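Long-range contact in MobA-like NTP transferase domain-containing protein (Thermus thermophilus, PDB 2DPW), which is of unknown function but is probably a nucleotidyltransferase with a MobA-like domain: residues A123-R133 / P218-D229. Residues are numbered along the deposited sequence; the frame is centred on the assembly and turned at random.
Sequences AVEARFPRTKR and PEVGVDVDREED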
ATOM      1  N   ALA A 123      -0.992  17.786   3.741  1.00 73.24           N
ATOM      2  CA  ALA A 123      -2.360  17.392   3.412  1.00 63.72           C
ATOM      3  C   ALA A 123      -2.938  16.330   4.330  1.00 61.19           C
ATOM      4  O   ALA A 123      -4.154  16.177   4.418  1.00 54.07           O
ATOM      5  CB  ALA A 123      -2.424  16.911   1.970  1.00 62.81           C
ATOM      6  N   VAL A 124      -2.072  15.586   5.002  1.00 59.36           N
ATOM      7  CA  VAL A 124      -2.536  14.548   5.908  1.00 63.86           C
ATOM      8  C   VAL A 124      -3.335  15.171   7.039  1.00 73.54           C
ATOM      9  O   VAL A 124      -4.262  14.570   7.575  1.00 74.20           O
ATOM     10  CB  VAL A 124      -1.361  13.787   6.518  1.00 62.46           C
ATOM     11  CG1 VAL A 124      -1.870  12.691   7.446  1.00 48.10           C
ATOM     12  CG2 VAL A 124      -0.503  13.212   5.409  1.00 69.80           C
ATOM     13  N   GLU A 125      -2.974  16.394   7.394  1.00 86.65           N
ATOM     14  CA  GLU A 125      -3.646  17.086   8.475  1.00 87.27           C
ATOM     15  C   GLU A 125      -4.697  18.050   7.941  1.00 82.84           C
ATOM     16  O   GLU A 125      -5.121  18.971   8.624  1.00 78.80           O
ATOM     17  CB  GLU A 125      -2.585  17.774   9.330  1.00 93.02           C
ATOM     18  CG  GLU A 125      -1.511  16.764   9.758  1.00 98.75           C
ATOM     19  CD  GLU A 125      -0.298  17.374  10.435  1.00100.26           C
ATOM     20  OE1 GLU A 125       0.248  18.375   9.918  1.00 98.79           O
ATOM     21  OE2 GLU A 125       0.122  16.833  11.479  1.00101.37           O
ATOM     22  N   ALA A 126      -5.116  17.805   6.704  1.00 87.34           N
ATOM     23  CA  ALA A 126      -6.143  18.601   6.053  1.00 88.02           C
ATOM     24  C   ALA A 126      -7.493  17.939   6.329  1.00 90.91           C
ATOM     25  O   ALA A 126      -8.505  18.627   6.440  1.00 91.66           O
ATOM     26  CB  ALA A 126      -5.869  18.700   4.536  1.00 88.87           C
ATOM     27  N   ARG A 127      -7.535  16.608   6.384  1.00 93.70           N
ATOM     28  CA  ARG A 127      -8.802  15.968   6.748  1.00 96.60           C
ATOM     29  C   ARG A 127      -8.630  15.312   8.102  1.00 95.46           C
ATOM     30  O   ARG A 127      -9.477  15.477   8.967  1.00104.91           O
ATOM     31  CB  ARG A 127      -9.319  14.866   5.793  1.00 95.09           C
ATOM     32  CG  ARG A 127     -10.647  14.250   6.378  1.00100.81           C
ATOM     33  CD  ARG A 127     -11.276  13.011   5.702  1.00101.55           C
ATOM     34  NE  ARG A 127     -11.102  13.019   4.258  1.00108.75           N
ATOM     35  CZ  ARG A 127     -11.653  12.152   3.410  1.00113.55           C
ATOM     36  NH1 ARG A 127     -12.448  11.181   3.849  1.00110.72           N
ATOM     37  NH2 ARG A 127     -11.393  12.258   2.109  1.00112.62           N
ATOM     38  N   PHE A 128      -7.520  14.598   8.290  1.00 86.22           N
ATOM     39  CA  PHE A 128      -7.281  13.877   9.530  1.00 85.01           C
ATOM     40  C   PHE A 128      -6.298  14.418  10.581  1.00 89.91           C
ATOM     41  O   PHE A 128      -5.513  13.647  11.132  1.00 94.59           O
ATOM     42  CB  PHE A 128      -6.855  12.439   9.216  1.00 81.08           C
ATOM     43  CG  PHE A 128      -7.556  11.823   8.036  1.00 71.68           C
ATOM     44  CD1 PHE A 128      -7.189  12.155   6.732  1.00 61.44           C
ATOM     45  CD2 PHE A 128      -8.563  10.888   8.232  1.00 68.92           C
ATOM     46  CE1 PHE A 128      -7.816  11.569   5.649  1.00 65.97           C
ATOM     47  CE2 PHE A 128      -9.200  10.294   7.155  1.00 70.83           C
ATOM     48  CZ  PHE A 128      -8.826  10.634   5.858  1.00 77.05           C
ATOM     49  N   PRO A 129      -6.392  15.709  10.949  1.00 96.89           N
ATOM     50  CA  PRO A 129      -5.537  16.408  11.935  1.00100.45           C
ATOM     51  C   PRO A 129      -5.044  15.553  13.123  1.00101.34           C
ATOM     52  O   PRO A 129      -3.921  15.719  13.606  1.00 97.74           O
ATOM     53  CB  PRO A 129      -6.423  17.565  12.413  1.00 98.09           C
ATOM     54  CG  PRO A 129      -7.363  17.781  11.281  1.00 93.57           C
ATOM     55  CD  PRO A 129      -7.690  16.385  10.839  1.00 96.74           C
ATOM     56  N   ARG A 130      -5.897  14.646  13.592  1.00102.55           N
ATOM     57  CA  ARG A 130      -5.567  13.773  14.723  1.00106.26           C
ATOM     58  C   ARG A 130      -4.505  12.730  14.364  1.00110.02           C
ATOM     59  O   ARG A 130      -3.490  12.568  15.051  1.00114.04           O
ATOM     60  CB  ARG A 130      -6.823  13.035  15.212  1.00106.71           C
ATOM     61  CG  ARG A 130      -7.377  12.045  14.191  1.00114.54           C
ATOM     62  CD  ARG A 130      -8.506  11.196  14.740  1.00121.05           C
ATOM     63  NE  ARG A 130      -8.842  10.066  13.867  1.00123.66           N
ATOM     64  CZ  ARG A 130      -9.732   9.122  14.166  1.00126.07           C
ATOM     65  NH1 ARG A 130     -10.382   9.169  15.321  1.00125.15           N
ATOM     66  NH2 ARG A 130      -9.965   8.132  13.311  1.00125.50           N
ATOM     67  N   THR A 131      -4.768  12.038  13.261  1.00112.03           N
ATOM     68  CA  THR A 131      -3.931  10.972  12.738  1.00106.58           C
ATOM     69  C   THR A 131      -2.429  11.171  12.896  1.00104.06           C
ATOM     70  O   THR A 131      -1.837  12.119  12.374  1.00101.05           O
ATOM     71  CB  THR A 131      -4.271  10.713  11.265  1.00106.17           C
ATOM     72  OG1 THR A 131      -5.660  10.377  11.163  1.00101.36           O
ATOM     73  CG2 THR A 131      -3.448   9.555  10.725  1.00111.14           C
ATOM     74  N   LYS A 132      -1.831  10.231  13.617  1.00 99.99           N
ATOM     75  CA  LYS A 132      -0.404  10.225  13.911  1.00101.44           C
ATOM     76  C   LYS A 132       0.349   9.279  12.974  1.00100.11           C
ATOM     77  O   LYS A 132       0.148   8.062  13.025  1.00103.39           O
ATOM     78  CB  LYS A 132      -0.215   9.779  15.353  1.00106.22           C
ATOM     79  CG  LYS A 132      -1.296  10.299  16.271  1.00106.00           C
ATOM     80  CD  LYS A 132      -0.997   9.920  17.702  1.00110.17           C
ATOM     81  CE  LYS A 132      -2.075  10.433  18.643  1.00113.17           C
ATOM     82  NZ  LYS A 132      -1.767  10.043  20.078  1.00116.59           N
ATOM     83  N   ARG A 133       1.235   9.837  12.147  1.00 90.10           N
ATOM     84  CA  ARG A 133       1.985   9.042  11.171  1.00 88.04           C
ATOM     85  C   ARG A 133       3.511   9.087  11.278  1.00 85.18           C
ATOM     86  O   ARG A 133       4.072  10.003  11.870  1.00 91.22           O
ATOM     87  CB  ARG A 133       1.602   9.479   9.751  1.00 90.42           C
ATOM     88  CG  ARG A 133       0.123   9.378   9.414  1.00 79.83           C
ATOM     89  CD  ARG A 133      -0.317   7.938   9.207  1.00 79.69           C
ATOM     90  NE  ARG A 133       0.390   7.296   8.102  1.00 78.08           N
ATOM     91  CZ  ARG A 133       0.034   6.128   7.575  1.00 86.02           C
ATOM     92  NH1 ARG A 133      -1.025   5.489   8.061  1.00 84.50           N
ATOM     93  NH2 ARG A 133       0.729   5.600   6.569  1.00 80.36           N
ATOM     94  N   PRO A 218      -4.698  12.040   1.040  1.00 46.03           N
ATOM     95  CA  PRO A 218      -4.253  11.304   2.224  1.00 47.04           C
ATOM     96  C   PRO A 218      -5.043  10.030   2.555  1.00 51.50           C
ATOM     97  O   PRO A 218      -4.624   9.234   3.401  1.00 48.07           O
ATOM     98  CB  PRO A 218      -4.339  12.358   3.325  1.00 41.09           C
ATOM     99  CG  PRO A 218      -5.448  13.234   2.861  1.00 46.98           C
ATOM    100  CD  PRO A 218      -5.146  13.393   1.405  1.00 36.55           C
ATOM    101  N   GLU A 219      -6.188   9.836   1.904  1.00 54.28           N
ATOM    102  CA  GLU A 219      -6.994   8.636   2.142  1.00 50.28           C
ATOM    103  C   GLU A 219      -6.238   7.437   1.586  1.00 49.67           C
ATOM    104  O   GLU A 219      -6.612   6.283   1.810  1.00 55.36           O
ATOM    105  CB  GLU A 219      -8.369   8.743   1.466  1.00 45.84           C
ATOM    106  CG  GLU A 219      -8.336   9.127   0.005  1.00 42.56           C
ATOM    107  CD  GLU A 219      -8.360  10.632  -0.207  1.00 49.81           C
ATOM    108  OE1 GLU A 219      -7.518  11.345   0.383  1.00 53.93           O
ATOM    109  OE2 GLU A 219      -9.226  11.104  -0.973  1.00 53.68           O
ATOM    110  N   VAL A 220      -5.163   7.739   0.866  1.00 38.33           N
ATOM    111  CA  VAL A 220      -4.311   6.736   0.270  1.00 37.29           C
ATOM    112  C   VAL A 220      -3.437   6.062   1.326  1.00 38.90           C
ATOM    113  O   VAL A 220      -2.883   4.988   1.092  1.00 40.64           O
ATOM    114  CB  VAL A 220      -3.404   7.380  -0.791  1.00 37.31           C
ATOM    115  CG1 VAL A 220      -2.064   7.766  -0.194  1.00 36.73           C
ATOM    116  CG2 VAL A 220      -3.209   6.447  -1.919  1.00 45.26           C
ATOM    117  N   GLY A 221      -3.326   6.691   2.490  1.00 33.25           N
ATOM    118  CA  GLY A 221      -2.488   6.137   3.540  1.00 47.90           C
ATOM    119  C   GLY A 221      -3.042   6.098   4.954  1.00 50.69           C
ATOM    120  O   GLY A 221      -2.530   5.361   5.793  1.00 55.48           O
ATOM    121  N   VAL A 222      -4.075   6.885   5.235  1.00 60.18           N
ATOM    122  CA  VAL A 222      -4.662   6.894   6.573  1.00 53.54           C
ATOM    123  C   VAL A 222      -5.505   5.648   6.785  1.00 49.04           C
ATOM    124  O   VAL A 222      -6.663   5.575   6.359  1.00 50.21           O
ATOM    125  CB  VAL A 222      -5.555   8.124   6.803  1.00 51.62           C
ATOM    126  CG1 VAL A 222      -6.058   8.123   8.233  1.00 59.98           C
ATOM    127  CG2 VAL A 222      -4.785   9.391   6.521  1.00 51.89           C
ATOM    128  N   ASP A 223      -4.912   4.665   7.445  1.00 48.12           N
ATOM    129  CA  ASP A 223      -5.598   3.416   7.722  1.00 57.66           C
ATOM    130  C   ASP A 223      -6.266   3.461   9.092  1.00 53.48           C
ATOM    131  O   ASP A 223      -6.197   4.464   9.797  1.00 56.07           O
ATOM    132  CB  ASP A 223      -4.599   2.263   7.676  1.00 63.95           C
ATOM    133  CG  ASP A 223      -3.494   2.420   8.697  1.00 69.77           C
ATOM    134  OD1 ASP A 223      -2.738   3.410   8.608  1.00 72.08           O
ATOM    135  OD2 ASP A 223      -3.385   1.556   9.594  1.00 70.58           O
ATOM    136  N   VAL A 224      -6.916   2.364   9.452  1.00 53.49           N
ATOM    137  CA  VAL A 224      -7.595   2.237  10.736  1.00 51.65           C
ATOM    138  C   VAL A 224      -6.858   1.171  11.545  1.00 57.08           C
ATOM    139  O   VAL A 224      -6.667   0.045  11.077  1.00 59.50           O
ATOM    140  CB  VAL A 224      -9.063   1.806  10.543  1.00 49.21           C
ATOM    141  CG1 VAL A 224      -9.723   1.607  11.881  1.00 49.05           C
ATOM    142  CG2 VAL A 224      -9.812   2.847   9.728  1.00 41.35           C
ATOM    143  N   ASP A 225      -6.443   1.528  12.757  1.00 66.44           N
ATOM    144  CA  ASP A 225      -5.708   0.596  13.604  1.00 72.85           C
ATOM    145  C   ASP A 225      -6.373   0.251  14.924  1.00 75.75           C
ATOM    146  O   ASP A 225      -6.033  -0.758  15.545  1.00 75.52           O
ATOM    147  CB  ASP A 225      -4.308   1.141  13.878  1.00 78.30           C
ATOM    148  CG  ASP A 225      -3.431   1.137  12.642  1.00 93.13           C
ATOM    149  OD1 ASP A 225      -3.151   0.037  12.113  1.00 97.69           O
ATOM    150  OD2 ASP A 225      -3.022   2.230  12.200  1.00 94.82           O
ATOM    151  N   ARG A 226      -7.320   1.075  15.355  1.00 75.01           N
ATOM    152  CA  ARG A 226      -7.990   0.822  16.616  1.00 80.67           C
ATOM    153  C   ARG A 226      -9.348   1.509  16.716  1.00 76.81           C
ATOM    154  O   ARG A 226      -9.726   2.273  15.833  1.00 74.88           O
ATOM    155  CB  ARG A 226      -7.079   1.274  17.759  1.00 96.58           C
ATOM    156  CG  ARG A 226      -5.802   0.404  17.949  1.00105.74           C
ATOM    157  CD  ARG A 226      -4.825   1.118  18.928  1.00113.12           C
ATOM    158  NE  ARG A 226      -5.531   1.605  20.136  1.00116.65           N
ATOM    159  CZ  ARG A 226      -5.121   2.662  20.862  1.00111.77           C
ATOM    160  NH1 ARG A 226      -5.813   3.051  21.948  1.00107.11           N
ATOM    161  NH2 ARG A 226      -4.014   3.339  20.502  1.00102.57           N
ATOM    162  N   GLU A 227     -10.065   1.242  17.803  1.00 68.94           N
ATOM    163  CA  GLU A 227     -11.392   1.807  18.006  1.00 71.50           C
ATOM    164  C   GLU A 227     -11.602   3.302  17.725  1.00 74.75           C
ATOM    165  O   GLU A 227     -12.515   3.665  16.983  1.00 71.87           O
ATOM    166  CB  GLU A 227     -11.887   1.479  19.417  1.00 77.62           C
ATOM    167  CG  GLU A 227     -12.605   0.141  19.528  1.00 74.71           C
ATOM    168  CD  GLU A 227     -11.660  -1.028  19.695  1.00 78.21           C
ATOM    169  OE1 GLU A 227     -10.445  -0.843  19.460  1.00 73.68           O
ATOM    170  OE2 GLU A 227     -12.142  -2.128  20.056  1.00 69.39           O
ATOM    171  N   GLU A 228     -10.788   4.173  18.311  1.00 76.20           N
ATOM    172  CA  GLU A 228     -10.958   5.604  18.074  1.00 79.75           C
ATOM    173  C   GLU A 228     -11.085   5.882  16.582  1.00 81.69           C
ATOM    174  O   GLU A 228     -11.846   6.760  16.163  1.00 84.35           O
ATOM    175  CB  GLU A 228      -9.770   6.393  18.632  1.00 86.77           C
ATOM    176  CG  GLU A 228      -9.832   6.672  20.127  1.00 97.32           C
ATOM    177  CD  GLU A 228      -9.917   8.161  20.445  1.00102.22           C
ATOM    178  OE1 GLU A 228      -9.716   8.986  19.526  1.00109.46           O
ATOM    179  OE2 GLU A 228     -10.175   8.508  21.617  1.00109.86           O
ATOM    180  N   ASP A 229     -10.332   5.119  15.792  1.00 76.76           N
ATOM    181  CA  ASP A 229     -10.332   5.269  14.343  1.00 74.14           C
ATOM    182  C   ASP A 229     -11.726   5.087  13.752  1.00 71.68           C
ATOM    183  O   ASP A 229     -12.238   5.973  13.061  1.00 66.00           O
ATOM    184  CB  ASP A 229      -9.365   4.266  13.704  1.00 71.71           C
ATOM    185  CG  ASP A 229      -7.915   4.551  14.045  1.00 75.07           C
ATOM    186  OD1 ASP A 229      -7.517   5.730  13.975  1.00 71.11           O
ATOM    187  OD2 ASP A 229      -7.166   3.603  14.371  1.00 82.52           O
TER
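V222 lays both methyls against one face of the F128 ring: CG2 makes a CH-pi contact 3.9 Å from the ring centroid, while CG1 reaches CD2 and packs on T131. A beta-branched valine suits the place, since with CG1 anti to the backbone N (chi1 -176°) its two branches span the ring. R127 CD lies over the opposite face, toward the rim, and P218 brings CG to the ring edge, 4.0 Å from F128 CE1. The compact proline ring fits against the backbone of A123 and V124.

R130, extended from CG to NE, turns its guanidinium edge to two carbonyls of the short helix 227-230, NH1 donating to E228 O (2.9 Å) and NH2 to D229 O (3.1 Å). D229 OD1 lies over the guanidinium face, 3.5 Å from R130 NH2, a purely electrostatic pairing. The other oxygen, OD2, accepts from the backbone N of D225 and R226; an alanine here, lacking the carboxylate over the R130 guanidinium, would probably leave those two amides without their acceptor. R133 NH1 forms a salt bridge with D223 OD1 (2.7 Å) at the guanidinium edge, its hydrogen bond weak at 121°; G221 O lies over a face, not hydrogen-bonded.

The contact joins helix 121-127 and the loop after it to the chain leading into helix 227-230, with V124 and P218 resting on V119 of strand 114-120 and H96 meeting F128 edge-to-face.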